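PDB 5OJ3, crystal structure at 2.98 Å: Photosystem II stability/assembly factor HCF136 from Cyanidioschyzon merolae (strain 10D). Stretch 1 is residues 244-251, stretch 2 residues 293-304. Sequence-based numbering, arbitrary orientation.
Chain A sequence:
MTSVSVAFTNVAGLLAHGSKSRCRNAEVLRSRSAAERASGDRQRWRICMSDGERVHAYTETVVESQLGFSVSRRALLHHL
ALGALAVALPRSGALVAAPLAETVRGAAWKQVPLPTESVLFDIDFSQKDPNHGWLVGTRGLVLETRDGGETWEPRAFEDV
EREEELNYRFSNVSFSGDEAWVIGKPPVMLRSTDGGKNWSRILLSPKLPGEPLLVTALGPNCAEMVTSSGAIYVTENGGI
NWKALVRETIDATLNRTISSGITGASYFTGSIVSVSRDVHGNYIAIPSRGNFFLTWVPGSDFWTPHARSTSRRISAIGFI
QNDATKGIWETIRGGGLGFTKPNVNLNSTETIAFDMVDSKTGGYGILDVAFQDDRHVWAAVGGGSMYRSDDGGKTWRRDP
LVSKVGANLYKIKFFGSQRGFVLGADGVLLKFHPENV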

ATOM      1  N   ALA A 244      15.124   7.712  14.191  1.00 51.35           N
ATOM      2  CA  ALA A 244      14.399   8.353  13.105  1.00 49.53           C
ATOM      3  C   ALA A 244      15.288   8.495  11.874  1.00 47.65           C
ATOM      4  O   ALA A 244      16.518   8.533  11.965  1.00 50.85           O
ATOM      5  CB  ALA A 244      13.881   9.722  13.541  1.00 41.08           C
ATOM      6  N   LEU A 245      14.649   8.570  10.707  1.00 44.50           N
ATOM      7  CA  LEU A 245      15.361   8.725   9.450  1.00 45.61           C
ATOM      8  C   LEU A 245      15.196  10.099   8.820  1.00 47.18           C
ATOM      9  O   LEU A 245      16.049  10.499   8.021  1.00 48.83           O
ATOM     10  CB  LEU A 245      14.900   7.662   8.440  1.00 45.33           C
ATOM     11  CG  LEU A 245      15.398   6.230   8.649  1.00 45.51           C
ATOM     12  CD1 LEU A 245      15.054   5.366   7.446  1.00 43.33           C
ATOM     13  CD2 LEU A 245      16.894   6.210   8.911  1.00 48.70           C
ATOM     14  N   VAL A 246      14.137  10.828   9.156  1.00 47.85           N
ATOM     15  CA  VAL A 246      13.830  12.116   8.545  1.00 48.20           C
ATOM     16  C   VAL A 246      13.956  13.184   9.622  1.00 49.87           C
ATOM     17  O   VAL A 246      13.150  13.234  10.559  1.00 51.41           O
ATOM     18  CB  VAL A 246      12.433  12.126   7.911  1.00 48.48           C
ATOM     19  CG1 VAL A 246      12.337  13.217   6.865  1.00 47.57           C
ATOM     20  CG2 VAL A 246      12.122  10.767   7.296  1.00 48.27           C
ATOM     21  N   ARG A 247      14.972  14.042   9.489  1.00 52.57           N
ATOM     22  CA  ARG A 247      15.168  15.119  10.455  1.00 56.32           C
ATOM     23  C   ARG A 247      13.984  16.077  10.470  1.00 54.97           C
ATOM     24  O   ARG A 247      13.576  16.557  11.535  1.00 56.01           O
ATOM     25  CB  ARG A 247      16.450  15.890  10.133  1.00 60.09           C
ATOM     26  CG  ARG A 247      17.743  15.186  10.493  1.00 64.11           C
ATOM     27  CD  ARG A 247      18.935  16.060  10.138  1.00 67.95           C
ATOM     28  NE  ARG A 247      19.052  17.210  11.031  1.00 73.06           N
ATOM     29  CZ  ARG A 247      20.087  17.430  11.835  1.00 76.38           C
ATOM     30  NH1 ARG A 247      21.103  16.580  11.854  1.00 76.51           N
ATOM     31  NH2 ARG A 247      20.109  18.502  12.617  1.00 79.04           N
ATOM     32  N   GLU A 248      13.413  16.357   9.302  1.00 53.30           N
ATOM     33  CA  GLU A 248      12.489  17.468   9.116  1.00 53.26           C
ATOM     34  C   GLU A 248      11.067  16.947   8.950  1.00 51.48           C
ATOM     35  O   GLU A 248      10.800  16.130   8.062  1.00 50.06           O
ATOM     36  CB  GLU A 248      12.896  18.303   7.902  1.00 52.36           C
ATOM     37  CG  GLU A 248      12.486  19.759   7.990  1.00 55.58           C
ATOM     38  CD  GLU A 248      12.991  20.573   6.820  1.00 56.28           C
ATOM     39  OE1 GLU A 248      13.442  19.968   5.825  1.00 54.69           O
ATOM     40  OE2 GLU A 248      12.937  21.818   6.894  1.00 59.86           O
ATOM     41  N   THR A 249      10.162  17.427   9.799  1.00 53.13           N
ATOM     42  CA  THR A 249       8.753  17.098   9.667  1.00 51.62           C
ATOM     43  C   THR A 249       8.190  17.702   8.382  1.00 50.34           C
ATOM     44  O   THR A 249       8.728  18.664   7.827  1.00 48.89           O
ATOM     45  CB  THR A 249       7.969  17.596  10.881  1.00 55.19           C
ATOM     46  OG1 THR A 249       7.716  19.001  10.751  1.00 59.66           O
ATOM     47  CG2 THR A 249       8.764  17.348  12.159  1.00 53.86           C
ATOM     48  N   ILE A 250       7.092  17.113   7.903  1.00 50.70           N
ATOM     49  CA  ILE A 250       6.550  17.496   6.601  1.00 50.83           C
ATOM     50  C   ILE A 250       6.068  18.942   6.621  1.00 54.14           C
ATOM     51  O   ILE A 250       6.332  19.711   5.687  1.00 56.08           O
ATOM     52  CB  ILE A 250       5.432  16.523   6.184  1.00 52.35           C
ATOM     53  CG1 ILE A 250       6.031  15.163   5.815  1.00 51.12           C
ATOM     54  CG2 ILE A 250       4.634  17.086   5.020  1.00 36.80           C
ATOM     55  CD1 ILE A 250       4.999  14.097   5.526  1.00 32.98           C
ATOM     56  N   ASP A 251       5.369  19.342   7.686  1.00 58.42           N
ATOM     57  CA  ASP A 251       4.905  20.722   7.774  1.00 66.53           C
ATOM     58  C   ASP A 251       6.051  21.704   7.979  1.00 67.24           C
ATOM     59  O   ASP A 251       5.878  22.899   7.725  1.00 70.31           O
ATOM     60  CB  ASP A 251       3.878  20.873   8.896  1.00 76.39           C
ATOM     61  CG  ASP A 251       2.567  20.182   8.580  1.00 83.07           C
ATOM     62  OD1 ASP A 251       2.593  18.958   8.339  1.00 82.69           O
ATOM     63  OD2 ASP A 251       1.513  20.857   8.573  1.00 89.60           O
TER
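Stretch 2 293-304: FLTWVPGSDFWT

Residues 293-304 pack against residues 244-251 as a strand that runs into a turn and then folds back. Phe-293 to Trp-296 are extended, a type II β turn follows from Val-297 to Ser-300, and the chain returns to pair Thr-304 with Thr-295 through N-to-O hydrogen bonds in both directions (Thr-295 N to Thr-304 O 3.1 Å, Thr-304 N to Thr-295 O 2.7 Å). It is the returning limb that follows the first stretch, and the two run in the same direction: the CA atoms of Val-246 and Asp-301 lie 5.0 Å apart, those of Glu-248 and Phe-302 5.2 Å, and those of Ile-250 and Trp-303 6.4 Å. The contact buries 517 Å² in total, and Ile-250, Asp-301 and Val-246 contribute most.

Ile-250, in the first turn of a helix, extends its m,t side chain onto Trp-303. Ile-250 CD1 lies over one face of the Trp-303 indole, 4.0 Å from the centroid of the five-membered ring, while Ile-250 CG1 is 3.6 Å from Trp-303 CD1. Ile-250 CD1 also meets Leu-294 CD1 at 4.1 Å, so that strand and returning limb both contribute to its apolar surroundings.

Asp-301 makes its polar contact through the backbone. Its carbonyl O accepts the one hydrogen bond between the stretches, from Glu-248 N at 3.2 Å, and is also approached by Val-246 CG1 at 3.4 Å.

Val-246 packs against both tryptophans. Val-246 CG2 lies over one face of Trp-296, 4.1 Å from the centroid of its five-membered ring, and Val-246 CG1 comes within 4.0 Å of Trp-296 NE1 and 4.4 Å of Trp-303 CD1. Trp-296 is tied to its own stretch by a hydrogen bond from NE1 to Ser-300 O (2.8 Å), which bridges the turn, and Leu-245 CD1 adds a contact to Trp-296 CH2 at 3.8 Å.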

ATOM      1  N   PHE A 293       1.410  15.289  -3.757  1.00 42.22           N
ATOM      2  CA  PHE A 293       1.907  14.032  -3.216  1.00 40.68           C
ATOM      3  C   PHE A 293       3.341  14.230  -2.743  1.00 39.41           C
ATOM      4  O   PHE A 293       3.991  15.234  -3.050  1.00 38.31           O
ATOM      5  CB  PHE A 293       1.774  12.884  -4.230  1.00 40.49           C
ATOM      6  CG  PHE A 293       2.627  13.034  -5.457  1.00 41.10           C
ATOM      7  CD1 PHE A 293       2.198  13.807  -6.523  1.00 43.20           C
ATOM      8  CD2 PHE A 293       3.835  12.365  -5.565  1.00 38.53           C
ATOM      9  CE1 PHE A 293       2.973  13.935  -7.662  1.00 41.04           C
ATOM     10  CE2 PHE A 293       4.612  12.489  -6.702  1.00 37.03           C
ATOM     11  CZ  PHE A 293       4.180  13.274  -7.751  1.00 37.48           C
ATOM     12  N   LEU A 294       3.831  13.253  -1.981  1.00 39.61           N
ATOM     13  CA  LEU A 294       5.113  13.353  -1.302  1.00 37.23           C
ATOM     14  C   LEU A 294       5.931  12.097  -1.552  1.00 35.14           C
ATOM     15  O   LEU A 294       5.387  10.995  -1.681  1.00 36.82           O
ATOM     16  CB  LEU A 294       4.938  13.556   0.210  1.00 36.10           C
ATOM     17  CG  LEU A 294       4.253  14.841   0.676  1.00 36.55           C
ATOM     18  CD1 LEU A 294       3.340  14.575   1.861  1.00 37.36           C
ATOM     19  CD2 LEU A 294       5.296  15.889   1.028  1.00 37.00           C
ATOM     20  N   THR A 295       7.250  12.271  -1.613  1.00 30.60           N
ATOM     21  CA  THR A 295       8.171  11.159  -1.786  1.00 30.65           C
ATOM     22  C   THR A 295       9.354  11.332  -0.846  1.00 30.31           C
ATOM     23  O   THR A 295       9.690  12.444  -0.429  1.00 30.98           O
ATOM     24  CB  THR A 295       8.690  11.046  -3.230  1.00 32.68           C
ATOM     25  OG1 THR A 295       9.561  12.149  -3.516  1.00 34.52           O
ATOM     26  CG2 THR A 295       7.542  11.025  -4.232  1.00 32.48           C
ATOM     27  N   TRP A 296       9.988  10.207  -0.521  1.00 27.68           N
ATOM     28  CA  TRP A 296      11.202  10.196   0.282  1.00 26.81           C
ATOM     29  C   TRP A 296      12.115   9.100  -0.242  1.00 30.53           C
ATOM     30  O   TRP A 296      11.698   7.942  -0.346  1.00 34.92           O
ATOM     31  CB  TRP A 296      10.901   9.961   1.766  1.00 26.63           C
ATOM     32  CG  TRP A 296      12.117  10.053   2.645  1.00 27.42           C
ATOM     33  CD1 TRP A 296      12.680  11.190   3.150  1.00 32.05           C
ATOM     34  CD2 TRP A 296      12.941   8.968   3.091  1.00 31.58           C
ATOM     35  NE1 TRP A 296      13.790  10.880   3.898  1.00 31.77           N
ATOM     36  CE2 TRP A 296      13.972   9.522   3.876  1.00 32.64           C
ATOM     37  CE3 TRP A 296      12.901   7.582   2.910  1.00 27.82           C
ATOM     38  CZ2 TRP A 296      14.955   8.737   4.479  1.00 34.07           C
ATOM     39  CZ3 TRP A 296      13.876   6.806   3.508  1.00 30.08           C
ATOM     40  CH2 TRP A 296      14.888   7.385   4.285  1.00 32.70           C
ATOM     41  N   VAL A 297      13.351   9.464  -0.568  1.00 29.92           N
ATOM     42  CA  VAL A 297      14.354   8.485  -0.978  1.00 33.17           C
ATOM     43  C   VAL A 297      15.399   8.432   0.132  1.00 34.66           C
ATOM     44  O   VAL A 297      15.637   9.449   0.802  1.00 33.22           O
ATOM     45  CB  VAL A 297      14.965   8.829  -2.346  1.00 36.02           C
ATOM     46  CG1 VAL A 297      13.876   9.259  -3.323  1.00 34.60           C
ATOM     47  CG2 VAL A 297      16.042   9.883  -2.215  1.00 38.06           C
ATOM     48  N   PRO A 298      15.993   7.267   0.400  1.00 37.42           N
ATOM     49  CA  PRO A 298      16.958   7.159   1.500  1.00 39.62           C
ATOM     50  C   PRO A 298      18.051   8.216   1.423  1.00 39.98           C
ATOM     51  O   PRO A 298      18.518   8.580   0.342  1.00 40.09           O
ATOM     52  CB  PRO A 298      17.530   5.750   1.323  1.00 41.08           C
ATOM     53  CG  PRO A 298      16.418   4.983   0.696  1.00 38.61           C
ATOM     54  CD  PRO A 298      15.710   5.959  -0.215  1.00 36.53           C
ATOM     55  N   GLY A 299      18.441   8.727   2.592  1.00 43.09           N
ATOM     56  CA  GLY A 299      19.487   9.713   2.700  1.00 49.18           C
ATOM     57  C   GLY A 299      19.023  11.155   2.727  1.00 51.59           C
ATOM     58  O   GLY A 299      19.757  12.015   3.227  1.00 56.00           O
ATOM     59  N   SER A 300      17.832  11.449   2.219  1.00 50.68           N
ATOM     60  CA  SER A 300      17.344  12.819   2.239  1.00 52.97           C
ATOM     61  C   SER A 300      16.720  13.143   3.590  1.00 51.90           C
ATOM     62  O   SER A 300      16.130  12.285   4.252  1.00 50.23           O
ATOM     63  CB  SER A 300      16.323  13.050   1.122  1.00 53.34           C
ATOM     64  OG  SER A 300      15.214  12.178   1.249  1.00 51.88           O
ATOM     65  N   ASP A 301      16.851  14.404   3.990  1.00 54.07           N
ATOM     66  CA  ASP A 301      16.442  14.855   5.311  1.00 55.24           C
ATOM     67  C   ASP A 301      14.980  15.270   5.369  1.00 53.46           C
ATOM     68  O   ASP A 301      14.526  15.741   6.416  1.00 54.32           O
ATOM     69  CB  ASP A 301      17.329  16.019   5.767  1.00 60.35           C
ATOM     70  CG  ASP A 301      18.764  15.597   6.011  1.00 65.48           C
ATOM     71  OD1 ASP A 301      18.974  14.591   6.723  1.00 66.47           O
ATOM     72  OD2 ASP A 301      19.681  16.266   5.490  1.00 69.08           O
ATOM     73  N   PHE A 302      14.240  15.118   4.276  1.00 50.95           N
ATOM     74  CA  PHE A 302      12.861  15.570   4.242  1.00 46.65           C
ATOM     75  C   PHE A 302      12.127  14.881   3.102  1.00 44.30           C
ATOM     76  O   PHE A 302      12.743  14.447   2.125  1.00 46.20           O
ATOM     77  CB  PHE A 302      12.808  17.095   4.076  1.00 43.71           C
ATOM     78  CG  PHE A 302      13.605  17.610   2.897  1.00 41.52           C
ATOM     79  CD1 PHE A 302      14.857  18.172   3.078  1.00 43.73           C
ATOM     80  CD2 PHE A 302      13.121  17.474   1.601  1.00 38.72           C
ATOM     81  CE1 PHE A 302      15.594  18.627   1.997  1.00 44.89           C
ATOM     82  CE2 PHE A 302      13.851  17.932   0.520  1.00 37.16           C
ATOM     83  CZ  PHE A 302      15.089  18.506   0.718  1.00 39.50           C
ATOM     84  N   TRP A 303      10.808  14.776   3.245  1.00 40.15           N
ATOM     85  CA  TRP A 303       9.985  14.415   2.101  1.00 34.57           C
ATOM     86  C   TRP A 303      10.050  15.536   1.071  1.00 34.51           C
ATOM     87  O   TRP A 303      10.155  16.718   1.411  1.00 34.04           O
ATOM     88  CB  TRP A 303       8.531  14.172   2.509  1.00 32.05           C
ATOM     89  CG  TRP A 303       8.275  12.946   3.339  1.00 29.88           C
ATOM     90  CD1 TRP A 303       8.522  12.787   4.672  1.00 31.59           C
ATOM     91  CD2 TRP A 303       7.682  11.718   2.894  1.00 29.29           C
ATOM     92  NE1 TRP A 303       8.135  11.531   5.079  1.00 31.67           N
ATOM     93  CE2 TRP A 303       7.616  10.856   4.005  1.00 30.25           C
ATOM     94  CE3 TRP A 303       7.206  11.263   1.660  1.00 29.63           C
ATOM     95  CZ2 TRP A 303       7.097   9.565   3.920  1.00 29.74           C
ATOM     96  CZ3 TRP A 303       6.692   9.981   1.576  1.00 29.02           C
ATOM     97  CH2 TRP A 303       6.639   9.148   2.700  1.00 29.63           C
ATOM     98  N   THR A 304       9.971  15.161  -0.200  1.00 34.42           N
ATOM     99  CA  THR A 304       9.967  16.147  -1.263  1.00 35.13           C
ATOM    100  C   THR A 304       8.550  16.283  -1.787  1.00 36.12           C
ATOM    101  O   THR A 304       7.956  15.277  -2.204  1.00 30.78           O
ATOM    102  CB  THR A 304      10.917  15.738  -2.386  1.00 35.20           C
ATOM    103  OG1 THR A 304      12.236  15.560  -1.851  1.00 34.15           O
ATOM    104  CG2 THR A 304      10.967  16.817  -3.460  1.00 34.80           C
TER